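Local coordinates for putative peptidyl-arginine deiminase family protein (Campylobacter jejuni subsp. jejuni serotype O:2, PDB 6B10), which probably hydrolyses agmatine to N-carbamoylputrescine and ammonia, an agmatine deiminase step in polyamine biosynthesis, at residues V48-E53 against A279-F284; S52-V57 against K305-D310; T180-I185 against I191-N196; A221-E226 against G267-N272. All blocks are in the same frame, centred on the assembly; numbering follows the deposited sequence.

Interaction 1 of 4, residues V48-E53 against A279-F284; sequences VKVVSE and ALIVPF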
# COMPACT_ATOMS: atom_id res chain seq x y z
N VAL A 48 -9.89 11.00 -3.10
CA VAL A 48 -10.57 11.22 -1.82
C VAL A 48 -12.08 11.13 -1.98
O VAL A 48 -12.75 10.44 -1.20
CB VAL A 48 -10.20 12.58 -1.20
CG1 VAL A 48 -11.03 12.87 0.04
CG2 VAL A 48 -8.72 12.62 -0.84
N LYS A 49 -12.62 11.82 -2.99
CA LYS A 49 -14.07 11.77 -3.24
C LYS A 49 -14.57 10.34 -3.41
O LYS A 49 -15.60 9.96 -2.85
CB LYS A 49 -14.45 12.61 -4.48
CG LYS A 49 -14.66 14.09 -4.20
CD LYS A 49 -15.17 14.84 -5.42
N VAL A 50 -13.85 9.54 -4.20
CA VAL A 50 -14.20 8.14 -4.43
C VAL A 50 -14.24 7.35 -3.12
O VAL A 50 -15.24 6.71 -2.80
CB VAL A 50 -13.24 7.48 -5.44
CG1 VAL A 50 -13.39 5.97 -5.45
CG2 VAL A 50 -13.48 8.04 -6.84
N VAL A 51 -13.15 7.42 -2.36
CA VAL A 51 -13.01 6.67 -1.11
C VAL A 51 -14.06 7.07 -0.08
O VAL A 51 -14.66 6.20 0.58
CB VAL A 51 -11.62 6.86 -0.47
CG1 VAL A 51 -11.57 6.20 0.91
CG2 VAL A 51 -10.53 6.26 -1.35
N SER A 52 -14.29 8.38 0.05
CA SER A 52 -15.15 8.94 1.10
C SER A 52 -16.58 8.43 1.01
O SER A 52 -17.30 8.45 2.00
CB SER A 52 -15.13 10.47 1.06
OG SER A 52 -15.76 10.97 -0.10
N GLU A 53 -16.98 7.97 -0.17
CA GLU A 53 -18.29 7.35 -0.37
C GLU A 53 -18.40 6.03 0.39
O GLU A 53 -19.50 5.59 0.71
CB GLU A 53 -18.55 7.09 -1.86
CG GLU A 53 -19.99 6.75 -2.19
CD GLU A 53 -20.12 5.95 -3.47
OE1 GLU A 53 -20.99 5.04 -3.52
OE2 GLU A 53 -19.37 6.23 -4.42
N ALA A 279 -15.04 -1.90 -1.45
CA ALA A 279 -14.49 -1.47 -2.72
C ALA A 279 -13.01 -1.74 -2.85
O ALA A 279 -12.28 -1.91 -1.87
CB ALA A 279 -14.79 0.00 -2.94
N LEU A 280 -12.58 -1.78 -4.11
CA LEU A 280 -11.19 -1.89 -4.48
C LEU A 280 -10.90 -0.76 -5.45
O LEU A 280 -11.47 -0.70 -6.53
CB LEU A 280 -10.91 -3.24 -5.14
CG LEU A 280 -9.50 -3.41 -5.71
CD1 LEU A 280 -8.44 -3.30 -4.62
CD2 LEU A 280 -9.37 -4.74 -6.44
N ILE A 281 -10.00 0.14 -5.06
CA ILE A 281 -9.70 1.30 -5.88
C ILE A 281 -8.45 0.98 -6.70
O ILE A 281 -7.39 0.75 -6.14
CB ILE A 281 -9.47 2.57 -5.03
CG1 ILE A 281 -10.55 2.70 -3.94
CG2 ILE A 281 -9.45 3.80 -5.92
CD1 ILE A 281 -11.98 2.73 -4.44
N VAL A 282 -8.60 0.98 -8.02
CA VAL A 282 -7.50 0.56 -8.91
C VAL A 282 -6.97 1.75 -9.70
O VAL A 282 -7.73 2.61 -10.12
CB VAL A 282 -7.94 -0.58 -9.87
CG1 VAL A 282 -8.39 -1.80 -9.08
CG2 VAL A 282 -9.06 -0.16 -10.81
N PRO A 283 -5.64 1.80 -9.90
CA PRO A 283 -5.10 2.88 -10.72
C PRO A 283 -5.45 2.68 -12.20
O PRO A 283 -5.35 1.56 -12.72
CB PRO A 283 -3.59 2.78 -10.50
CG PRO A 283 -3.33 1.41 -10.00
CD PRO A 283 -4.60 0.89 -9.39
N PHE A 284 -5.90 3.75 -12.84
CA PHE A 284 -6.11 3.80 -14.28
C PHE A 284 -5.03 4.71 -14.87
O PHE A 284 -4.61 5.69 -14.24
CB PHE A 284 -7.50 4.36 -14.60
CG PHE A 284 -8.60 3.32 -14.69
CD1 PHE A 284 -8.45 2.03 -14.17
CD2 PHE A 284 -9.82 3.65 -15.28
CE1 PHE A 284 -9.48 1.09 -14.27
CE2 PHE A 284 -10.85 2.72 -15.37
CZ PHE A 284 -10.68 1.44 -14.86
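I281 reaches from its strand to V50 and V51 on helix 37-52. Its CB points at the helix, and from there the longer branch does the touching. CG1 lies beside the backbone N and anti to the carbonyl carbon (chi1 -45°). It faces CG2 of V51, but loosely, the distance from I281 CG1 to V51 CG2 being 4.4 Å. A second bend (chi2 -57°) carries CD1 on to V50, where the tightest approach of the contact is made: I281 CD1 stands 3.7 Å from V50 CG1. The two side chains slide past each other in opposite directions, so that methyl meets methyl alongside and not head on. Since V50 and V51 are consecutive, I281 spans two adjacent positions of one helical turn. The contact is entirely apolar and small, 99 Å² summed over both sides.

On the helix, the hydroxyl of S52 turns back to its own turn: S52 OG donates to K49 O at 2.9 Å, coming from above the carbonyl plane.

Strand 279-284 is the middle strand of its sheet, between 274-276 and 305-310. V50 also touches I307 and V309, V51 touches I276, and helix 289-300 packs against L280 and V282. The sheet is therefore held between helix 37-52 and helix 289-300.

Interaction 2 of 4, residues S52-V57 against K305-D310; sequences SEFQKV and KIIGVD
The ring of F54 meets I307 and K305, where the turn between helix 37-52 and strand 56-61 faces strand 305-310. The protein belongs to the guanidino-group-modifying enzymes, whose fold is a five-bladed alpha/beta propeller, and the contact sets the turn leading into strand 56-61 of one sheet against strand 305-310 of another.

In the first shell, the far end of the ring does the work. F54 CE2 lies 3.6 Å from I307 CD1, the closest approach between the segments, and the two side chains come from opposite directions. I307 presents CD1 because its chain runs out from CG1 nearly straight (chi2 163°). K305 behaves differently. It crosses the phenyl side chain at about a right angle and offers only the aliphatic CG before a bend at chi2 (-58°) leads its charged end off. Both partners approach the ring obliquely, so methyl and methylene pack against it without a stack. The buried area, 105 Å² over both sides, falls almost wholly on these three residues.

Further out, F54 also rests on A279, N278 and I276, while V50 of the preceding helix also touches I307. The turn is tied down next to F54, where Q55 OE1 bonds to N277 N and Q55 NE2 to Q19 OE1. K56 then pairs with L22 through the backbone and with E20 by a salt bridge.

At the tip of the ring, F54 CZ sits 4.1 Å from I307 CD1 and also 4.1 Å from K305 CG.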
# COMPACT_ATOMS: atom_id res chain seq x y z
N SER A 52 -14.29 8.38 0.05
CA SER A 52 -15.15 8.94 1.10
C SER A 52 -16.58 8.43 1.01
O SER A 52 -17.30 8.45 2.00
CB SER A 52 -15.13 10.47 1.06
OG SER A 52 -15.76 10.97 -0.10
N GLU A 53 -16.98 7.97 -0.17
CA GLU A 53 -18.29 7.35 -0.37
C GLU A 53 -18.40 6.03 0.39
O GLU A 53 -19.50 5.59 0.71
CB GLU A 53 -18.55 7.09 -1.86
CG GLU A 53 -19.99 6.75 -2.19
CD GLU A 53 -20.12 5.95 -3.47
OE1 GLU A 53 -20.99 5.04 -3.52
OE2 GLU A 53 -19.37 6.23 -4.42
N PHE A 54 -17.26 5.39 0.66
CA PHE A 54 -17.24 4.07 1.28
C PHE A 54 -16.74 4.01 2.73
O PHE A 54 -17.16 3.14 3.48
CB PHE A 54 -16.40 3.13 0.42
CG PHE A 54 -17.05 2.79 -0.89
CD1 PHE A 54 -17.97 1.76 -0.97
CD2 PHE A 54 -16.75 3.52 -2.04
CE1 PHE A 54 -18.58 1.46 -2.17
CE2 PHE A 54 -17.35 3.22 -3.24
CZ PHE A 54 -18.27 2.18 -3.31
N GLN A 55 -15.83 4.90 3.11
CA GLN A 55 -15.36 4.95 4.49
C GLN A 55 -14.73 6.30 4.79
O GLN A 55 -14.45 7.07 3.88
CB GLN A 55 -14.35 3.81 4.77
CG GLN A 55 -13.00 3.98 4.10
CD GLN A 55 -12.08 2.77 4.29
OE1 GLN A 55 -12.51 1.62 4.17
NE2 GLN A 55 -10.81 3.03 4.55
N LYS A 56 -14.50 6.57 6.07
CA LYS A 56 -13.89 7.84 6.44
C LYS A 56 -12.49 7.97 5.87
O LYS A 56 -11.79 6.98 5.68
CB LYS A 56 -13.84 8.01 7.96
CG LYS A 56 -15.19 8.23 8.60
CD LYS A 56 -15.06 8.35 10.11
CE LYS A 56 -14.92 6.98 10.76
NZ LYS A 56 -14.52 7.13 12.19
N VAL A 57 -12.10 9.20 5.61
CA VAL A 57 -10.78 9.53 5.11
C VAL A 57 -10.17 10.55 6.06
O VAL A 57 -10.85 11.49 6.48
CB VAL A 57 -10.86 10.13 3.69
CG1 VAL A 57 -9.49 10.59 3.20
CG2 VAL A 57 -11.46 9.13 2.71
N LYS A 305 -16.98 -3.28 -5.17
CA LYS A 305 -17.07 -2.40 -6.31
C LYS A 305 -15.64 -2.05 -6.69
O LYS A 305 -14.87 -1.60 -5.85
CB LYS A 305 -17.86 -1.14 -5.96
CG LYS A 305 -19.19 -1.37 -5.25
CD LYS A 305 -20.14 -2.24 -6.05
CE LYS A 305 -21.52 -2.26 -5.41
NZ LYS A 305 -22.41 -3.30 -5.99
N ILE A 306 -15.28 -2.27 -7.95
CA ILE A 306 -13.93 -1.95 -8.43
C ILE A 306 -14.01 -0.61 -9.15
O ILE A 306 -14.77 -0.47 -10.10
CB ILE A 306 -13.37 -3.06 -9.36
CG1 ILE A 306 -12.75 -4.20 -8.55
CG2 ILE A 306 -12.29 -2.51 -10.29
CD1 ILE A 306 -13.67 -4.89 -7.57
N ILE A 307 -13.24 0.37 -8.69
CA ILE A 307 -13.35 1.74 -9.21
C ILE A 307 -11.99 2.25 -9.66
O ILE A 307 -11.05 2.30 -8.88
CB ILE A 307 -13.96 2.70 -8.17
CG1 ILE A 307 -15.38 2.26 -7.81
CG2 ILE A 307 -13.98 4.13 -8.69
CD1 ILE A 307 -15.89 2.87 -6.52
N GLY A 308 -11.91 2.65 -10.93
CA GLY A 308 -10.66 3.16 -11.49
C GLY A 308 -10.46 4.63 -11.19
O GLY A 308 -11.37 5.42 -11.36
N VAL A 309 -9.27 4.99 -10.75
CA VAL A 309 -8.93 6.39 -10.50
C VAL A 309 -7.67 6.71 -11.28
O VAL A 309 -6.66 6.02 -11.16
CB VAL A 309 -8.68 6.66 -9.00
CG1 VAL A 309 -8.04 8.02 -8.79
CG2 VAL A 309 -9.98 6.55 -8.22
N ASP A 310 -7.75 7.76 -12.09
CA ASP A 310 -6.63 8.20 -12.91
C ASP A 310 -5.42 8.45 -12.02
O ASP A 310 -5.45 9.33 -11.17
CB ASP A 310 -7.04 9.48 -13.65
CG ASP A 310 -5.99 9.98 -14.62
OD1 ASP A 310 -4.93 9.34 -14.78
OD2 ASP A 310 -6.23 11.03 -15.23

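Interaction 3 of 4, residues T180-I185 against I191-N196; sequences TKLKEI and IIWLEN
K183 of the helix and I191 of the strand have the nearest CA atoms, 7.6 Å apart, and the short axes of 180-185 and 191-194 pass 10.6 Å from each other with their N-to-C directions at 136°, broadly opposed but well off antiparallel.

I191 is the residue the helix closes over. Its side chain is extended (chi2 176°), so CD1 is pushed between two helical neighbours: I191 CD1 lies 3.7 Å from L182 CB and 3.8 Å from K183 CG. L182 continues beyond this with its CD1 branch, which comes at the indole of W193 obliquely, L182 CD1 to W193 CH2 being 4.2 Å. Within the strand, the CG2 branch of I191 lies over one face of that indole, offset toward the rim.

K183 runs extended beyond CG and crosses the I191 side chain obliquely, with K183 CE 3.8 Å from I191 N. A water takes hydrogen bonds from both segments, from K183 NZ at 2.8 Å and from I191 N at 3.1 Å, which bridges the lysine to the strand backbone. The same ammonium forms a salt bridge with D179 OD2, while W193 NE1 bonds to D179 OD1. One carboxylate on the helix thus ties down a side chain from each segment.

Strand 190-194 runs parallel to 156-160 beside it, and helices 161-167 and 175-186 lie between them in sequence. The contact is therefore the helix-to-second-strand packing of a beta-alpha-beta crossover, as expected in the alpha/beta propeller of this enzyme family.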
# COMPACT_ATOMS: atom_id res chain seq x y z
N THR A 180 12.75 -15.27 10.26
CA THR A 180 12.30 -15.64 11.61
C THR A 180 11.77 -14.44 12.39
O THR A 180 10.72 -14.52 13.03
CB THR A 180 13.44 -16.33 12.41
OG1 THR A 180 13.83 -17.53 11.73
CG2 THR A 180 13.00 -16.71 13.83
N LYS A 181 12.48 -13.32 12.32
CA LYS A 181 12.05 -12.10 13.01
C LYS A 181 10.70 -11.62 12.48
O LYS A 181 9.81 -11.29 13.26
CB LYS A 181 13.08 -10.99 12.86
CG LYS A 181 12.74 -9.71 13.60
CD LYS A 181 13.91 -8.75 13.62
N LEU A 182 10.56 -11.57 11.16
CA LEU A 182 9.31 -11.12 10.54
C LEU A 182 8.13 -12.03 10.88
O LEU A 182 7.02 -11.54 11.07
CB LEU A 182 9.47 -11.01 9.02
CG LEU A 182 10.30 -9.80 8.57
CD1 LEU A 182 10.71 -9.95 7.11
CD2 LEU A 182 9.55 -8.50 8.78
N LYS A 183 8.37 -13.34 10.93
CA LYS A 183 7.35 -14.29 11.31
C LYS A 183 6.88 -14.07 12.75
O LYS A 183 5.69 -14.21 13.05
CB LYS A 183 7.85 -15.73 11.12
CG LYS A 183 7.93 -16.12 9.66
CD LYS A 183 8.47 -17.53 9.47
CE LYS A 183 8.31 -17.96 8.02
NZ LYS A 183 9.17 -19.13 7.69
N GLU A 184 7.82 -13.72 13.62
CA GLU A 184 7.52 -13.48 15.02
C GLU A 184 6.73 -12.20 15.22
O GLU A 184 5.79 -12.16 16.01
CB GLU A 184 8.80 -13.44 15.85
CG GLU A 184 9.44 -14.82 15.97
CD GLU A 184 10.84 -14.77 16.53
OE1 GLU A 184 11.37 -13.66 16.75
OE2 GLU A 184 11.40 -15.87 16.76
N ILE A 185 7.11 -11.16 14.48
CA ILE A 185 6.43 -9.86 14.56
C ILE A 185 4.99 -9.93 14.06
O ILE A 185 4.10 -9.31 14.64
CB ILE A 185 7.18 -8.81 13.72
CG1 ILE A 185 8.54 -8.49 14.35
CG2 ILE A 185 6.36 -7.54 13.60
CD1 ILE A 185 9.52 -7.80 13.42
N ILE A 191 6.51 -17.08 4.75
CA ILE A 191 6.87 -15.92 3.95
C ILE A 191 7.29 -16.38 2.56
O ILE A 191 8.16 -17.24 2.42
CB ILE A 191 8.03 -15.12 4.57
CG1 ILE A 191 7.60 -14.54 5.92
CG2 ILE A 191 8.47 -14.01 3.63
CD1 ILE A 191 8.69 -13.82 6.68
N ILE A 192 6.67 -15.79 1.55
CA ILE A 192 7.03 -16.03 0.16
C ILE A 192 7.99 -14.91 -0.25
O ILE A 192 7.60 -13.74 -0.32
CB ILE A 192 5.79 -16.04 -0.74
CG1 ILE A 192 4.88 -17.20 -0.33
CG2 ILE A 192 6.18 -16.18 -2.20
CD1 ILE A 192 3.47 -17.10 -0.86
N TRP A 193 9.25 -15.29 -0.47
CA TRP A 193 10.29 -14.36 -0.88
C TRP A 193 10.42 -14.39 -2.39
O TRP A 193 10.93 -15.37 -2.94
CB TRP A 193 11.62 -14.78 -0.25
CG TRP A 193 11.69 -14.63 1.24
CD1 TRP A 193 11.35 -15.56 2.19
CD2 TRP A 193 12.15 -13.48 1.96
NE1 TRP A 193 11.57 -15.05 3.46
CE2 TRP A 193 12.06 -13.78 3.34
CE3 TRP A 193 12.64 -12.23 1.57
CZ2 TRP A 193 12.43 -12.86 4.32
CZ3 TRP A 193 13.00 -11.32 2.55
CH2 TRP A 193 12.90 -11.64 3.91
N LEU A 194 9.96 -13.35 -3.07
CA LEU A 194 10.05 -13.29 -4.52
C LEU A 194 11.39 -12.72 -4.99
O LEU A 194 11.76 -11.60 -4.63
CB LEU A 194 8.92 -12.45 -5.12
CG LEU A 194 7.52 -13.05 -5.16
CD1 LEU A 194 6.61 -12.06 -5.87
CD2 LEU A 194 7.48 -14.39 -5.87
N GLU A 195 12.09 -13.49 -5.82
CA GLU A 195 13.40 -13.10 -6.36
C GLU A 195 13.25 -12.20 -7.58
O GLU A 195 13.98 -11.22 -7.72
CB GLU A 195 14.21 -14.34 -6.75
CG GLU A 195 14.47 -15.33 -5.63
CD GLU A 195 15.35 -14.76 -4.53
OE1 GLU A 195 16.31 -14.03 -4.85
OE2 GLU A 195 15.07 -15.04 -3.34
N ASN A 196 12.30 -12.54 -8.46
CA ASN A 196 12.21 -11.94 -9.79
C ASN A 196 11.17 -10.85 -9.96
O ASN A 196 10.26 -10.70 -9.15
CB ASN A 196 11.93 -13.03 -10.82
CG ASN A 196 13.10 -13.98 -10.99
OD1 ASN A 196 14.11 -13.61 -11.58
ND2 ASN A 196 12.96 -15.20 -10.50
O HOH W 1 8.51 -19.39 4.95

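Interaction 4 of 4, residues A221-E226 against G267-N272; sequences AHCICE and GATYAN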
# COMPACT_ATOMS: atom_id res chain seq x y z
N ALA A 221 -2.85 -11.48 -7.29
CA ALA A 221 -2.86 -10.71 -8.52
C ALA A 221 -1.47 -10.17 -8.72
O ALA A 221 -0.88 -9.64 -7.78
CB ALA A 221 -3.86 -9.56 -8.42
N HIS A 222 -0.94 -10.30 -9.94
CA HIS A 222 0.46 -9.98 -10.21
C HIS A 222 0.69 -9.39 -11.60
O HIS A 222 0.02 -9.75 -12.57
CB HIS A 222 1.37 -11.21 -10.01
CG HIS A 222 1.17 -12.29 -11.04
ND1 HIS A 222 1.83 -12.29 -12.25
CD2 HIS A 222 0.39 -13.40 -11.03
CE1 HIS A 222 1.45 -13.35 -12.95
NE2 HIS A 222 0.58 -14.03 -12.23
N CYS A 223 1.66 -8.48 -11.67
CA CYS A 223 2.02 -7.85 -12.93
C CYS A 223 2.53 -8.87 -13.93
O CYS A 223 3.16 -9.85 -13.56
CB CYS A 223 3.09 -6.79 -12.70
SG CYS A 223 2.47 -5.40 -11.74
N ILE A 224 2.21 -8.64 -15.19
CA ILE A 224 2.74 -9.44 -16.29
C ILE A 224 2.98 -8.48 -17.45
O ILE A 224 2.46 -7.36 -17.46
CB ILE A 224 1.78 -10.60 -16.67
CG1 ILE A 224 2.50 -11.73 -17.42
CG2 ILE A 224 0.62 -10.12 -17.52
CD1 ILE A 224 3.71 -12.31 -16.72
N CYS A 225 3.80 -8.90 -18.39
CA CYS A 225 4.07 -8.12 -19.60
C CYS A 225 3.94 -9.03 -20.81
O CYS A 225 4.55 -10.09 -20.86
CB CYS A 225 5.46 -7.52 -19.53
SG CYS A 225 5.90 -6.59 -21.00
N GLU A 226 3.14 -8.60 -21.79
CA GLU A 226 2.84 -9.39 -22.98
C GLU A 226 3.76 -9.10 -24.18
O GLU A 226 3.88 -9.91 -25.09
CB GLU A 226 1.36 -9.20 -23.37
CG GLU A 226 0.41 -10.02 -22.52
CD GLU A 226 -1.01 -9.46 -22.44
OE1 GLU A 226 -1.38 -8.62 -23.30
OE2 GLU A 226 -1.75 -9.86 -21.52
N GLY A 267 6.73 4.22 -13.86
CA GLY A 267 6.48 2.87 -13.38
C GLY A 267 5.01 2.61 -13.16
O GLY A 267 4.56 2.42 -12.02
N ALA A 268 4.24 2.58 -14.24
CA ALA A 268 2.81 2.36 -14.17
C ALA A 268 2.53 0.90 -13.87
O ALA A 268 3.03 0.02 -14.57
CB ALA A 268 2.14 2.78 -15.47
N THR A 269 1.76 0.64 -12.82
CA THR A 269 1.46 -0.72 -12.38
C THR A 269 0.04 -0.79 -11.81
O THR A 269 -0.38 0.10 -11.08
CB THR A 269 2.47 -1.22 -11.33
OG1 THR A 269 2.02 -2.46 -10.77
CG2 THR A 269 2.66 -0.20 -10.20
N TYR A 270 -0.68 -1.85 -12.16
CA TYR A 270 -2.04 -2.04 -11.68
C TYR A 270 -2.09 -2.72 -10.31
O TYR A 270 -3.14 -2.79 -9.68
CB TYR A 270 -2.89 -2.79 -12.71
CG TYR A 270 -3.12 -2.02 -14.00
CD1 TYR A 270 -3.92 -0.88 -14.02
CD2 TYR A 270 -2.55 -2.43 -15.21
CE1 TYR A 270 -4.15 -0.17 -15.19
CE2 TYR A 270 -2.76 -1.73 -16.39
CZ TYR A 270 -3.56 -0.60 -16.38
OH TYR A 270 -3.78 0.10 -17.55
N ALA A 271 -0.94 -3.22 -9.85
CA ALA A 271 -0.85 -3.87 -8.54
C ALA A 271 -0.96 -2.88 -7.37
O ALA A 271 -1.27 -3.27 -6.24
CB ALA A 271 0.43 -4.68 -8.43
N ASN A 272 -0.75 -1.59 -7.63
CA ASN A 272 -0.81 -0.56 -6.59
C ASN A 272 -2.24 -0.09 -6.31
O ASN A 272 -2.49 1.11 -6.13
CB ASN A 272 0.08 0.62 -7.00
CG ASN A 272 0.84 1.22 -5.83
OD1 ASN A 272 0.61 2.36 -5.45
ND2 ASN A 272 1.75 0.45 -5.26
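C223 places its sulfur against T269 and A271 of the neighbouring loop. SG lies beside the backbone N and anti to the carbonyl carbon (chi1 -66°), which brings it to the hydroxyl: C223 SG and T269 OG1 are 3.1 Å apart, a close polar approach. The sulfur also packs on a methyl, with C223 SG 4.0 Å from A271 CB. All three residues are buried.

T269 holds OG1 anti to its own backbone N (chi1 171°), which leaves CG2 in the crowded position between N and the carbonyl carbon. In return OG1 is available to the chain that follows. A271 N donates to T269 OG1 at 3.2 Å with an N-H...O angle of 152°, an ST turn. T269 OG1 also bonds to the carbonyl oxygen of T210, so the hydroxyl facing the sulfur is gripped by two backbone groups.

H222 points the opposite way from the loop. Its ND1 donates to C223 O at 3.1 Å, from well above the carbonyl plane, which restrains the rotation of the imidazole.

Strand 219-224 is the middle strand of its sheet, flanked by 212-216 and 249-254. Helix 233-244 covers the H222 side, while the loop between strands 264-265 and 274-276 covers C223. Y270 of that loop reaches on to helix 289-300, so the loop lies between this sheet and helix 289-300.

How the interactions relate
Interactions 1 and 2 form one region: their centres are 2 Å apart, they share S52 and E53, and they bring helix 37-52 and the turn after it onto neighbouring strands 279-284 and 305-310. Interaction 4 lies 18 Å from interaction 1 between centres, yet touches it where P283 packs on T269, Y270 and N272. Interaction 3 is remote, 30 Å from interaction 1 between centres and on the opposite side of the chain's centre. Along the chain, interactions 3 and 4 follow in series inside the loop closed by interactions 1 and 2, which pair early residues with late ones. That long-range pairing is consistent with ring closure in a propeller.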